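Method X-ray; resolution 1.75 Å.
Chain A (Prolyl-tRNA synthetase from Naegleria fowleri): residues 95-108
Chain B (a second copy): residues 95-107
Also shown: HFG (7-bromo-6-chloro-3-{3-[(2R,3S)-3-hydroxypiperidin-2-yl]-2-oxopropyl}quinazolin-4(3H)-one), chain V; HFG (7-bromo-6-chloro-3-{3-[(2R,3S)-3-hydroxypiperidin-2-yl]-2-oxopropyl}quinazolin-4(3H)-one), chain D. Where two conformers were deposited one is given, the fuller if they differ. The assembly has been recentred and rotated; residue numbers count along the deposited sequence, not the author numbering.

Chain A (95-108) FSPEVAWVTKSGNS
Chain B (95-107) FSPEVAWVTKSGN

After A:Phe95 and B:Phe95, each stretch forms a 3-10 segment, residues 96-98, in which A:Glu98 N hydrogen-bonds to A:Phe95 O, and B:Glu98 N to B:Phe95 O. A:Val99 and B:Val99 (phi/psi near -80/128) lead into a strand, 100-105. The two strands pair antiparallel, but strongly twisted, at 127° between their N-to-C directions. Their axes approach to 4.7 Å. A:Val102 faces B:Val102 at the centre, CA to CA 4.3 Å. A:Ala100 pairs with B:Ser105, and A:Ser105 with B:Ala100. A beta bulge lies between A:Val102 and A:Lys104. A:Thr103 (-128/-3) and B:Thr103 (-117/-11) leave extended geometry there.

Backbone hydrogen bonds run along the pair in both directions. A:Gly106 N donates to B:Val99 O (2.8 Å), and B:Gly106 N to A:Val99 O (2.8 Å). A:Trp101 N donates to B:Lys104 O at 3.0 Å; B:Trp101 N reaches A:Lys104 O at 2.9 Å. Near the centre, A:Thr103 N bonds to B:Trp101 O (3.1 Å) and B:Thr103 N to A:Trp101 O (3.3 Å). A:Lys104 N is buried without a partner.

A:Ala100, A:Val102 and A:Ser105 share one face with B:Ala100, B:Val102 and B:Ser105. A:Val102 and B:Val102 are both t, and A:Val102 CG2 lies 3.9 Å from B:Val102 CG2. A:Val102 CG1 lies 4.2 Å from B:Ala100 CB, so the small alanine fits beside the branched valine. A:Ser105 and B:Ser105 are both p. A:Ser105 OG contacts water 2 at 2.5 Å, and that water donates to B:Pro97 O at 2.9 Å. Water 1 similarly joins B:Ser105 OG (2.6 Å) and A:Pro97 O (2.8 Å).

A:Trp101, B:Trp101, A:Lys104 and B:Lys104 occupy the other face. Both tryptophans are m, with chi2 near 96°. B:Lys104 is p, then t throughout, and B:Lys104 CG lies 3.8 Å from A:Trp101 CB. B:Lys104 NZ lies 5.3 Å from the centroid of the A:Trp101 five-membered ring, at most a weak attraction. A:Lys104 is m, t, p, t, and its end leads away.

A:Thr103 and B:Thr103 point sideways, both p. Their hydroxyls hydrogen-bond, A:Thr103 OG1 to B:Thr103 OG1, at 2.6 Å.

A:Gly106 (59/-126) and B:Gly106 (55/-122) have positive phi, which favours glycine. A:Gly106 also packs tightly: A:Gly106 CA is 3.1 Å from B:Ser96 O, and an ideal A:Gly106 CB would clash with B:Pro97 CA at 2.8 Å. A type II' turn runs from A:Ser105 to A:Ser108.

Together the stretches bury 796 Å². A:Phe95 and B:Phe95 (both m) each lay one ring face against an HFG molecule. A:Val99 CG2 lies 3.5 Å from BR1 of HFG (chain D), and B:Val99 CG2 lies 3.5 Å from BR1 of HFG (chain V).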

# COMPACT_ATOMS: atom_id res chain seq x y z
N PHE A 95 1.44 20.29 18.70
CA PHE A 95 1.62 19.82 17.33
C PHE A 95 0.84 20.65 16.31
O PHE A 95 1.04 20.46 15.11
CB PHE A 95 1.18 18.36 17.21
CG PHE A 95 2.12 17.37 17.84
CD1 PHE A 95 3.45 17.31 17.47
CD2 PHE A 95 1.64 16.46 18.77
CE1 PHE A 95 4.30 16.38 18.04
CE2 PHE A 95 2.49 15.52 19.34
CZ PHE A 95 3.83 15.49 18.98
N SER A 96 -0.02 21.55 16.77
CA SER A 96 -0.94 22.24 15.86
C SER A 96 -0.24 22.95 14.71
O SER A 96 -0.80 22.97 13.60
CB SER A 96 -1.83 23.20 16.65
OG SER A 96 -1.13 24.33 17.15
N PRO A 97 0.96 23.54 14.87
CA PRO A 97 1.61 24.16 13.70
C PRO A 97 2.00 23.17 12.61
O PRO A 97 2.22 23.61 11.47
CB PRO A 97 2.84 24.84 14.30
CG PRO A 97 2.47 25.10 15.73
CD PRO A 97 1.69 23.88 16.11
N GLU A 98 2.08 21.87 12.89
CA GLU A 98 2.48 20.88 11.89
C GLU A 98 1.31 20.29 11.10
O GLU A 98 1.54 19.50 10.19
CB GLU A 98 3.25 19.72 12.55
CG GLU A 98 4.59 20.09 13.16
CD GLU A 98 5.42 18.86 13.55
OE1 GLU A 98 6.61 19.02 13.87
OE2 GLU A 98 4.88 17.72 13.53
N VAL A 99 0.07 20.66 11.42
CA VAL A 99 -1.10 20.08 10.76
C VAL A 99 -1.34 20.79 9.43
O VAL A 99 -1.40 22.02 9.37
CB VAL A 99 -2.35 20.21 11.65
CG1 VAL A 99 -3.52 19.53 10.98
CG2 VAL A 99 -2.10 19.65 13.05
N ALA A 100 -1.52 20.00 8.36
CA ALA A 100 -1.86 20.54 7.05
C ALA A 100 -3.38 20.56 6.88
O ALA A 100 -4.04 19.56 7.16
CB ALA A 100 -1.21 19.70 5.94
N TRP A 101 -3.92 21.69 6.43
CA TRP A 101 -5.36 21.90 6.36
C TRP A 101 -5.84 22.05 4.93
O TRP A 101 -5.35 22.90 4.18
CB TRP A 101 -5.78 23.14 7.15
CG TRP A 101 -5.67 22.92 8.62
CD1 TRP A 101 -4.62 23.25 9.42
CD2 TRP A 101 -6.64 22.30 9.46
NE1 TRP A 101 -4.88 22.88 10.72
CE2 TRP A 101 -6.12 22.29 10.77
CE3 TRP A 101 -7.92 21.76 9.23
CZ2 TRP A 101 -6.82 21.76 11.85
CZ3 TRP A 101 -8.61 21.23 10.31
CH2 TRP A 101 -8.06 21.24 11.60
N VAL A 102 -6.85 21.26 4.57
CA VAL A 102 -7.58 21.44 3.32
C VAL A 102 -8.65 22.49 3.56
O VAL A 102 -9.49 22.33 4.45
CB VAL A 102 -8.20 20.12 2.84
CG1 VAL A 102 -9.05 20.35 1.59
CG2 VAL A 102 -7.13 19.08 2.59
N THR A 103 -8.63 23.57 2.79
CA THR A 103 -9.59 24.64 3.01
C THR A 103 -10.36 25.06 1.77
O THR A 103 -11.23 25.94 1.88
CB THR A 103 -8.90 25.89 3.59
OG1 THR A 103 -8.19 26.56 2.55
CG2 THR A 103 -7.93 25.50 4.71
N LYS A 104 -10.07 24.49 0.61
CA LYS A 104 -10.74 24.92 -0.61
C LYS A 104 -10.96 23.71 -1.50
O LYS A 104 -10.18 22.75 -1.50
CB LYS A 104 -9.92 25.98 -1.38
CG LYS A 104 -9.64 27.26 -0.62
CD LYS A 104 -9.00 28.33 -1.50
CE LYS A 104 -10.00 28.88 -2.50
NZ LYS A 104 -9.56 30.19 -3.06
N SER A 105 -12.05 23.76 -2.27
CA SER A 105 -12.27 22.86 -3.39
C SER A 105 -12.49 23.73 -4.61
O SER A 105 -13.28 24.68 -4.56
CB SER A 105 -13.48 21.94 -3.14
OG SER A 105 -14.68 22.68 -3.12
N GLY A 106 -11.77 23.43 -5.69
CA GLY A 106 -11.82 24.32 -6.84
C GLY A 106 -11.38 25.71 -6.44
O GLY A 106 -10.32 25.90 -5.84
N ASN A 107 -12.22 26.70 -6.73
CA ASN A 107 -11.95 28.09 -6.35
C ASN A 107 -12.74 28.54 -5.13
O ASN A 107 -12.69 29.73 -4.79
CB ASN A 107 -12.24 29.02 -7.54
CG ASN A 107 -11.23 28.86 -8.66
OD1 ASN A 107 -10.21 29.56 -8.70
ND2 ASN A 107 -11.51 27.95 -9.58
N SER A 108 -13.45 27.64 -4.47
CA SER A 108 -14.38 27.98 -3.41
C SER A 108 -13.84 27.52 -2.06
O SER A 108 -13.33 26.40 -1.94
CB SER A 108 -15.75 27.35 -3.66
OG SER A 108 -16.08 27.38 -5.04
N PHE B 95 -11.99 19.94 -14.78
CA PHE B 95 -11.98 19.22 -13.51
C PHE B 95 -11.75 20.14 -12.32
O PHE B 95 -11.83 19.67 -11.18
CB PHE B 95 -10.90 18.14 -13.53
CG PHE B 95 -11.22 16.96 -14.41
CD1 PHE B 95 -12.35 16.19 -14.17
CD2 PHE B 95 -10.39 16.62 -15.46
CE1 PHE B 95 -12.64 15.10 -14.98
CE2 PHE B 95 -10.67 15.53 -16.26
CZ PHE B 95 -11.80 14.77 -16.02
N SER B 96 -11.51 21.43 -12.55
CA SER B 96 -11.08 22.35 -11.49
C SER B 96 -11.94 22.29 -10.23
O SER B 96 -11.36 22.32 -9.13
CB SER B 96 -11.01 23.78 -12.06
OG SER B 96 -11.85 24.66 -11.34
N PRO B 97 -13.27 22.20 -10.29
CA PRO B 97 -14.05 22.15 -9.03
C PRO B 97 -13.80 20.92 -8.17
O PRO B 97 -14.10 20.96 -6.97
CB PRO B 97 -15.51 22.20 -9.52
CG PRO B 97 -15.42 22.91 -10.83
CD PRO B 97 -14.15 22.42 -11.45
N GLU B 98 -13.29 19.82 -8.73
CA GLU B 98 -13.06 18.64 -7.93
C GLU B 98 -11.71 18.64 -7.22
O GLU B 98 -11.44 17.72 -6.45
CB GLU B 98 -13.15 17.37 -8.79
CG GLU B 98 -14.54 17.06 -9.32
CD GLU B 98 -14.62 15.69 -10.00
OE1 GLU B 98 -13.57 15.05 -10.21
OE2 GLU B 98 -15.75 15.26 -10.33
N VAL B 99 -10.86 19.64 -7.47
CA VAL B 99 -9.52 19.68 -6.89
C VAL B 99 -9.59 20.14 -5.44
O VAL B 99 -10.12 21.22 -5.16
CB VAL B 99 -8.62 20.63 -7.70
CG1 VAL B 99 -7.24 20.74 -7.04
CG2 VAL B 99 -8.49 20.17 -9.15
N ALA B 100 -9.03 19.34 -4.53
CA ALA B 100 -8.91 19.74 -3.12
C ALA B 100 -7.57 20.43 -2.88
O ALA B 100 -6.52 19.91 -3.27
CB ALA B 100 -9.03 18.52 -2.21
N TRP B 101 -7.61 21.59 -2.23
CA TRP B 101 -6.44 22.44 -2.04
C TRP B 101 -6.05 22.52 -0.57
O TRP B 101 -6.90 22.80 0.30
CB TRP B 101 -6.71 23.85 -2.57
CG TRP B 101 -6.85 23.90 -4.05
CD1 TRP B 101 -8.02 23.89 -4.77
CD2 TRP B 101 -5.79 23.95 -5.01
NE1 TRP B 101 -7.75 23.93 -6.11
CE2 TRP B 101 -6.39 23.97 -6.29
CE3 TRP B 101 -4.40 24.00 -4.91
CZ2 TRP B 101 -5.63 24.03 -7.46
CZ3 TRP B 101 -3.65 24.05 -6.08
CH2 TRP B 101 -4.27 24.07 -7.33
N VAL B 102 -4.77 22.30 -0.30
CA VAL B 102 -4.17 22.58 1.00
C VAL B 102 -3.64 24.01 0.96
O VAL B 102 -2.86 24.37 0.08
CB VAL B 102 -3.04 21.58 1.33
CG1 VAL B 102 -2.32 21.98 2.62
CG2 VAL B 102 -3.60 20.16 1.40
N THR B 103 -4.08 24.84 1.90
CA THR B 103 -3.69 26.23 1.87
C THR B 103 -2.87 26.66 3.08
O THR B 103 -2.32 27.77 3.07
CB THR B 103 -4.93 27.13 1.76
OG1 THR B 103 -5.70 27.04 2.97
CG2 THR B 103 -5.79 26.71 0.57
N LYS B 104 -2.78 25.84 4.12
CA LYS B 104 -2.12 26.34 5.32
C LYS B 104 -1.64 25.18 6.18
O LYS B 104 -2.16 24.06 6.10
CB LYS B 104 -3.03 27.27 6.14
CG LYS B 104 -4.23 26.59 6.74
CD LYS B 104 -5.09 27.55 7.56
CE LYS B 104 -6.31 26.82 8.13
NZ LYS B 104 -7.18 27.69 8.98
N SER B 105 -0.63 25.48 6.99
CA SER B 105 -0.13 24.59 8.03
C SER B 105 -0.36 25.30 9.35
O SER B 105 0.09 26.44 9.53
CB SER B 105 1.36 24.30 7.84
OG SER B 105 2.09 25.51 7.87
N GLY B 106 -1.05 24.64 10.27
CA GLY B 106 -1.49 25.31 11.48
C GLY B 106 -2.29 26.55 11.12
O GLY B 106 -3.30 26.47 10.41
N ASN B 107 -1.83 27.71 11.59
CA ASN B 107 -2.46 28.99 11.29
C ASN B 107 -1.82 29.72 10.12
O ASN B 107 -2.33 30.77 9.71
CB ASN B 107 -2.44 29.90 12.53
O4' HFG V . -7.61 10.20 -14.03
C21 HFG V . -7.88 10.30 -15.20
C3' HFG V . -7.10 9.57 -16.27
C2' HFG V . -6.34 8.30 -15.86
N1' HFG V . -5.24 8.59 -14.93
C6' HFG V . -4.42 7.41 -14.63
C5' HFG V . -5.22 6.31 -14.03
C4' HFG V . -6.42 5.97 -14.92
C39 HFG V . -7.23 7.23 -15.24
O7' HFG V . -8.32 6.90 -16.11
C1' HFG V . -9.07 11.17 -15.65
N3 HFG V . -9.39 12.22 -14.69
C4 HFG V . -8.50 13.27 -14.57
O11 HFG V . -7.51 13.35 -15.27
C10 HFG V . -8.85 14.22 -13.50
C5 HFG V . -8.03 15.32 -13.26
C2 HFG V . -10.51 12.12 -13.91
N1 HFG V . -10.84 12.92 -12.96
C9 HFG V . -9.99 14.00 -12.73
C8 HFG V . -10.30 14.88 -11.69
C7 HFG V . -9.46 15.95 -11.44
BR1 HFG V . -9.82 17.02 -9.92
C6 HFG V . -8.36 16.18 -12.23
CL1 HFG V . -7.37 17.59 -11.99
O4' HFG D . 2.17 9.81 16.11
C21 HFG D . 2.49 9.81 17.28
C3' HFG D . 2.25 8.62 18.18
C2' HFG D . 2.19 7.25 17.47
N1' HFG D . 1.02 7.13 16.59
C6' HFG D . 0.89 5.77 16.04
C5' HFG D . 2.10 5.37 15.25
C4' HFG D . 3.37 5.54 16.08
C39 HFG D . 3.45 6.93 16.67
O7' HFG D . 4.60 7.03 17.51
C1' HFG D . 3.14 11.04 17.93
N3 HFG D . 2.85 12.27 17.19
C4 HFG D . 1.54 12.74 17.21
O11 HFG D . 0.68 12.18 17.86
C10 HFG D . 1.32 13.91 16.35
C5 HFG D . 0.06 14.51 16.28
C2 HFG D . 3.82 12.86 16.44
N1 HFG D . 3.67 13.88 15.66
C9 HFG D . 2.38 14.42 15.59
C8 HFG D . 2.16 15.48 14.72
C7 HFG D . 0.90 16.04 14.65
BR1 HFG D . 0.61 17.42 13.38
C6 HFG D . -0.13 15.58 15.44
CL1 HFG D . -1.68 16.37 15.44
O HOH W 1 3.21 25.90 10.16
O HOH W 2 -15.90 22.42 -5.24